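Local coordinates for esterase (Alcaligenes sp., PDB 1QLW) that hydrolyses carboxylic esters as a bacterial esterase of the alpha/beta hydrolase family, at the interface of chains A and B. Numbering follows the deposited sequence. Chains: chain A/B, Esterase.

Contacts 1 and 2 are adjoining patches of one two-fold symmetric interface, the centres of their C-alpha atoms about 7 Å apart. They share A:Arg53, B:Glu79 and B:Asp89, so the guanidinium of A:Arg53 forms the seam between them. Chain A offers strands 17-23 and 50-57 to both; chain B brings strand 50-57, helix 88-94 and the loop of B:Glu79. Contact 1 is built on paired amides and bridging waters, contact 2 on a carboxylate ringed by donors. Because the symmetry repeats each patch with the chains exchanged, the pair probably helps to hold an esterase dimer, if the deposited assembly is the biological one.

Contact 1: the interface of chains A and B. Residues chain A 18, 53, 55; chain B 55, 79, 89-90, 93.
A:Gln18 and B:Gln55 meet amide to amide from opposite directions, each donating its N-H to the other's carbonyl oxygen. NE2 of A:Gln18 lies 2.9 Å from OE1 of B:Gln55, and NE2 of B:Gln55 lies 3.0 Å from OE1 of A:Gln18. Both bonds are almost straight and fall on a lone pair in the carbonyl plane. The two amides are nearly coplanar, 10° apart, so the pair closes a flat ring of bonds that fixes the rotation of both groups. A:Gln18 starts with CG wedged between the backbone N and the carbonyl carbon (chi1 75°), then runs out extended to carry its amide across to chain B.

Beside this pair, A:Arg53 bends at chi2 and sends its guanidinium towards helix 88-94 of chain B. Its NH2 makes a salt bridge to OD2 of B:Asp89 at 3.1 Å, with poor hydrogen-bond geometry and planes turned 45° apart. Water 2 adds a second, bridged link: it sits in plane at the guanidinium edge, 2.9 Å from NH1 of A:Arg53, and reaches OD1 of B:Asp89 at 2.7 Å. The carboxylate of B:Glu79 stacks against the same guanidinium, a looser ionic contact. B:Glu90 approaches the backbone of A:Gln18 through water 1, which lies 3.0 Å from OE1 of B:Glu90 and also joins N and O of A:Gln18.

The patch ties strands 17-23 and 50-57 of chain A to strand 50-57 and helix 88-94 of chain B, and probably helps to set the register of the two esterase subunits.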
loop_
_atom_site.group_PDB
_atom_site.type_symbol
_atom_site.label_atom_id
_atom_site.label_comp_id
_atom_site.label_asym_id
_atom_site.label_seq_id
_atom_site.Cartn_x
_atom_site.Cartn_y
_atom_site.Cartn_z
ATOM N N GLN A 18 7.913 -14.317 -4.260
ATOM C CA GLN A 18 7.101 -13.188 -3.853
ATOM C C GLN A 18 7.635 -11.961 -4.590
ATOM O O GLN A 18 8.795 -11.930 -5.005
ATOM C CB GLN A 18 7.082 -12.907 -2.358
ATOM C CG GLN A 18 8.271 -12.259 -1.698
ATOM C CD GLN A 18 8.173 -11.952 -0.222
ATOM O OE1 GLN A 18 8.958 -11.159 0.342
ATOM N NE2 GLN A 18 7.198 -12.569 0.430
ATOM N N ARG A 53 0.814 -7.004 -5.462
ATOM C CA ARG A 53 1.740 -7.756 -4.612
ATOM C C ARG A 53 1.406 -9.226 -4.790
ATOM O O ARG A 53 0.241 -9.614 -4.629
ATOM C CB ARG A 53 1.578 -7.364 -3.146
ATOM C CG ARG A 53 2.446 -8.173 -2.195
ATOM C CD ARG A 53 3.889 -7.874 -2.370
ATOM N NE ARG A 53 4.662 -8.369 -1.234
ATOM C CZ ARG A 53 5.983 -8.354 -1.179
ATOM N NH1 ARG A 53 6.607 -7.867 -2.243
ATOM N NH2 ARG A 53 6.651 -8.794 -0.120
ATOM N N GLN A 55 2.359 -13.461 -4.022
ATOM C CA GLN A 55 3.014 -14.483 -3.214
ATOM C C GLN A 55 2.663 -15.825 -3.849
ATOM O O GLN A 55 1.500 -16.072 -4.172
ATOM C CB GLN A 55 2.619 -14.376 -1.752
ATOM C CG GLN A 55 3.231 -13.135 -1.114
ATOM C CD GLN A 55 3.171 -12.992 0.368
ATOM O OE1 GLN A 55 4.174 -13.047 1.091
ATOM N NE2 GLN A 55 1.959 -12.785 0.836
ATOM N N GLN B 55 7.428 -9.337 8.013
ATOM C CA GLN B 55 7.790 -10.704 7.673
ATOM C C GLN B 55 8.897 -11.133 8.637
ATOM O O GLN B 55 9.839 -10.379 8.859
ATOM C CB GLN B 55 8.251 -10.873 6.234
ATOM C CG GLN B 55 7.141 -10.616 5.228
ATOM C CD GLN B 55 7.440 -11.062 3.821
ATOM O OE1 GLN B 55 6.699 -11.845 3.214
ATOM N NE2 GLN B 55 8.517 -10.556 3.260
ATOM N N GLU B 79 10.573 -3.278 -2.183
ATOM C CA GLU B 79 10.046 -4.537 -2.686
ATOM C C GLU B 79 10.760 -4.873 -3.989
ATOM O O GLU B 79 11.893 -4.418 -4.215
ATOM C CB GLU B 79 8.516 -4.460 -2.769
ATOM C CG GLU B 79 7.867 -4.213 -1.418
ATOM C CD GLU B 79 6.357 -4.090 -1.395
ATOM O OE1 GLU B 79 5.721 -4.043 -2.458
ATOM O OE2 GLU B 79 5.817 -4.026 -0.254
ATOM N N ASP B 89 13.671 -5.834 1.068
ATOM C CA ASP B 89 12.751 -6.504 2.002
ATOM C C ASP B 89 13.046 -8.009 1.995
ATOM O O ASP B 89 13.353 -8.619 3.019
ATOM C CB ASP B 89 11.258 -6.244 1.772
ATOM C CG ASP B 89 10.420 -6.898 0.694
ATOM O OD1 ASP B 89 10.971 -7.094 -0.425
ATOM O OD2 ASP B 89 9.199 -7.274 0.749
ATOM N N GLU B 90 13.038 -8.591 0.802
ATOM C CA GLU B 90 13.254 -10.022 0.671
ATOM C C GLU B 90 14.686 -10.411 1.019
ATOM O O GLU B 90 14.911 -11.425 1.673
ATOM C CB GLU B 90 12.921 -10.456 -0.759
ATOM C CG GLU B 90 13.164 -11.940 -0.953
ATOM C CD GLU B 90 12.836 -12.483 -2.316
ATOM O OE1 GLU B 90 12.198 -11.799 -3.144
ATOM O OE2 GLU B 90 13.232 -13.636 -2.588
ATOM N N LEU B 93 15.171 -10.482 4.781
ATOM C CA LEU B 93 14.541 -11.687 5.308
ATOM C C LEU B 93 15.436 -12.902 5.104
ATOM O O LEU B 93 15.611 -13.724 6.006
ATOM C CB LEU B 93 13.220 -11.919 4.601
ATOM C CG LEU B 93 12.189 -10.830 4.910
ATOM C CD1 LEU B 93 11.061 -10.977 3.927
ATOM C CD2 LEU B 93 11.752 -10.970 6.357
HETATM O O HOH W 1 10.906 -14.122 -4.599
HETATM O O HOH W 2 9.494 -8.242 -2.353
#

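Contact 2: the interface of chains A and B. Residues chain A 20, 51, 53, 109; chain B 53, 79, 89.
A:Tyr51 points its hydroxyl at the carboxylate of B:Glu79, the two side chains crossing at about a right angle at the two-fold interface of this alpha/beta hydrolase, possibly its dimer contact. OE1 of B:Glu79 lies in plane at the edge of the tyrosine ring and takes the phenol hydrogen on its syn lone pair, with OH of A:Tyr51 2.7 Å away. A:Ser20 supplies a second donor from a different angle: its OG is 2.6 Å from OE1 of B:Glu79, above the carboxylate plane. That hydroxyl is itself positioned by NH1 of A:Arg53, which donates to OG of A:Ser20 at 2.9 Å.

The other carboxylate oxygen is gripped by two arginines, one from each chain. NH1 of A:Arg109 reaches OE2 of B:Glu79 at 2.9 Å and NH2 of B:Arg53 reaches it at 2.8 Å, from opposite faces of the carboxylate plane. Both arginines also donate in their own guanidinium planes to OH of A:Tyr51, NH2 of B:Arg53 across the interface at 3.0 Å and NH1 of A:Arg109 from within chain A. The phenol oxygen therefore accepts twice while giving its hydrogen to the glutamate. With an alanine at B:Glu79, A:Arg109 and B:Arg53 would probably lose their shared counter-charge, and the hydroxyls of A:Ser20 and A:Tyr51 the acceptor for their hydrogens.

The guanidinium planes of A:Arg109 and B:Arg53 stand 83° apart where the two converge on one oxygen. A:Arg109 lays its CD over one face of the tyrosine ring, towards the rim. B:Arg53 bends at chi2 and again at chi3 (75°), bringing NH2 back towards the glutamate of its own chain; its guanidinium lies 15° from parallel with that of A:Arg53, whose NE is 3.7 Å from NH2 of B:Arg53.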
loop_
_atom_site.group_PDB
_atom_site.type_symbol
_atom_site.label_atom_id
_atom_site.label_comp_id
_atom_site.label_asym_id
_atom_site.label_seq_id
_atom_site.Cartn_x
_atom_site.Cartn_y
_atom_site.Cartn_z
ATOM N N SER A 20 6.400 -7.719 -6.273
ATOM C CA SER A 20 5.482 -6.627 -6.519
ATOM C C SER A 20 5.756 -6.026 -7.885
ATOM O O SER A 20 6.921 -6.005 -8.324
ATOM C CB SER A 20 5.725 -5.486 -5.502
ATOM O OG SER A 20 5.602 -5.967 -4.196
ATOM N N TYR A 51 -1.084 -1.194 -8.448
ATOM C CA TYR A 51 -0.122 -1.951 -7.640
ATOM C C TYR A 51 -0.587 -3.389 -7.458
ATOM O O TYR A 51 -1.759 -3.640 -7.154
ATOM C CB TYR A 51 -0.046 -1.306 -6.259
ATOM C CG TYR A 51 0.789 -2.053 -5.237
ATOM C CD1 TYR A 51 2.186 -2.065 -5.319
ATOM C CD2 TYR A 51 0.192 -2.734 -4.195
ATOM C CE1 TYR A 51 2.938 -2.741 -4.379
ATOM C CE2 TYR A 51 0.952 -3.404 -3.251
ATOM C CZ TYR A 51 2.336 -3.390 -3.336
ATOM O OH TYR A 51 3.048 -4.047 -2.350
ATOM N N ARG A 53 0.814 -7.004 -5.462
ATOM C CA ARG A 53 1.740 -7.756 -4.612
ATOM C C ARG A 53 1.406 -9.226 -4.790
ATOM O O ARG A 53 0.241 -9.614 -4.629
ATOM C CB ARG A 53 1.578 -7.364 -3.146
ATOM C CG ARG A 53 2.446 -8.173 -2.195
ATOM C CD ARG A 53 3.889 -7.874 -2.370
ATOM N NE ARG A 53 4.662 -8.369 -1.234
ATOM C CZ ARG A 53 5.983 -8.354 -1.179
ATOM N NH1 ARG A 53 6.607 -7.867 -2.243
ATOM N NH2 ARG A 53 6.651 -8.794 -0.120
ATOM N N ARG A 109 -1.256 2.271 -2.808
ATOM C CA ARG A 109 0.024 2.467 -3.484
ATOM C C ARG A 109 -0.069 2.791 -4.969
ATOM O O ARG A 109 0.972 2.958 -5.606
ATOM C CB ARG A 109 0.885 1.243 -3.207
ATOM C CG ARG A 109 1.240 1.108 -1.743
ATOM C CD ARG A 109 2.032 -0.133 -1.443
ATOM N NE ARG A 109 2.534 -0.077 -0.067
ATOM C CZ ARG A 109 3.404 -0.940 0.429
ATOM N NH1 ARG A 109 3.727 -2.046 -0.241
ATOM N NH2 ARG A 109 3.996 -0.684 1.591
ATOM N N ARG B 53 3.757 -3.580 7.313
ATOM C CA ARG B 53 3.731 -4.955 6.835
ATOM C C ARG B 53 5.005 -5.644 7.304
ATOM O O ARG B 53 6.105 -5.111 7.119
ATOM C CB ARG B 53 3.577 -5.025 5.331
ATOM C CG ARG B 53 3.471 -6.444 4.777
ATOM C CD ARG B 53 2.507 -6.577 3.568
ATOM N NE ARG B 53 3.167 -6.005 2.411
ATOM C CZ ARG B 53 2.567 -5.835 1.194
ATOM N NH1 ARG B 53 1.310 -6.135 1.133
ATOM N NH2 ARG B 53 3.414 -5.313 0.351
ATOM N N GLU B 79 10.573 -3.278 -2.183
ATOM C CA GLU B 79 10.046 -4.537 -2.686
ATOM C C GLU B 79 10.760 -4.873 -3.989
ATOM O O GLU B 79 11.893 -4.418 -4.215
ATOM C CB GLU B 79 8.516 -4.460 -2.769
ATOM C CG GLU B 79 7.867 -4.213 -1.418
ATOM C CD GLU B 79 6.357 -4.090 -1.395
ATOM O OE1 GLU B 79 5.721 -4.043 -2.458
ATOM O OE2 GLU B 79 5.817 -4.026 -0.254
ATOM N N ASP B 89 13.671 -5.834 1.068
ATOM C CA ASP B 89 12.751 -6.504 2.002
ATOM C C ASP B 89 13.046 -8.009 1.995
ATOM O O ASP B 89 13.353 -8.619 3.019
ATOM C CB ASP B 89 11.258 -6.244 1.772
ATOM C CG ASP B 89 10.420 -6.898 0.694
ATOM O OD1 ASP B 89 10.971 -7.094 -0.425
ATOM O OD2 ASP B 89 9.199 -7.274 0.749
HETATM O O HOH W 3 9.494 -8.242 -2.353
#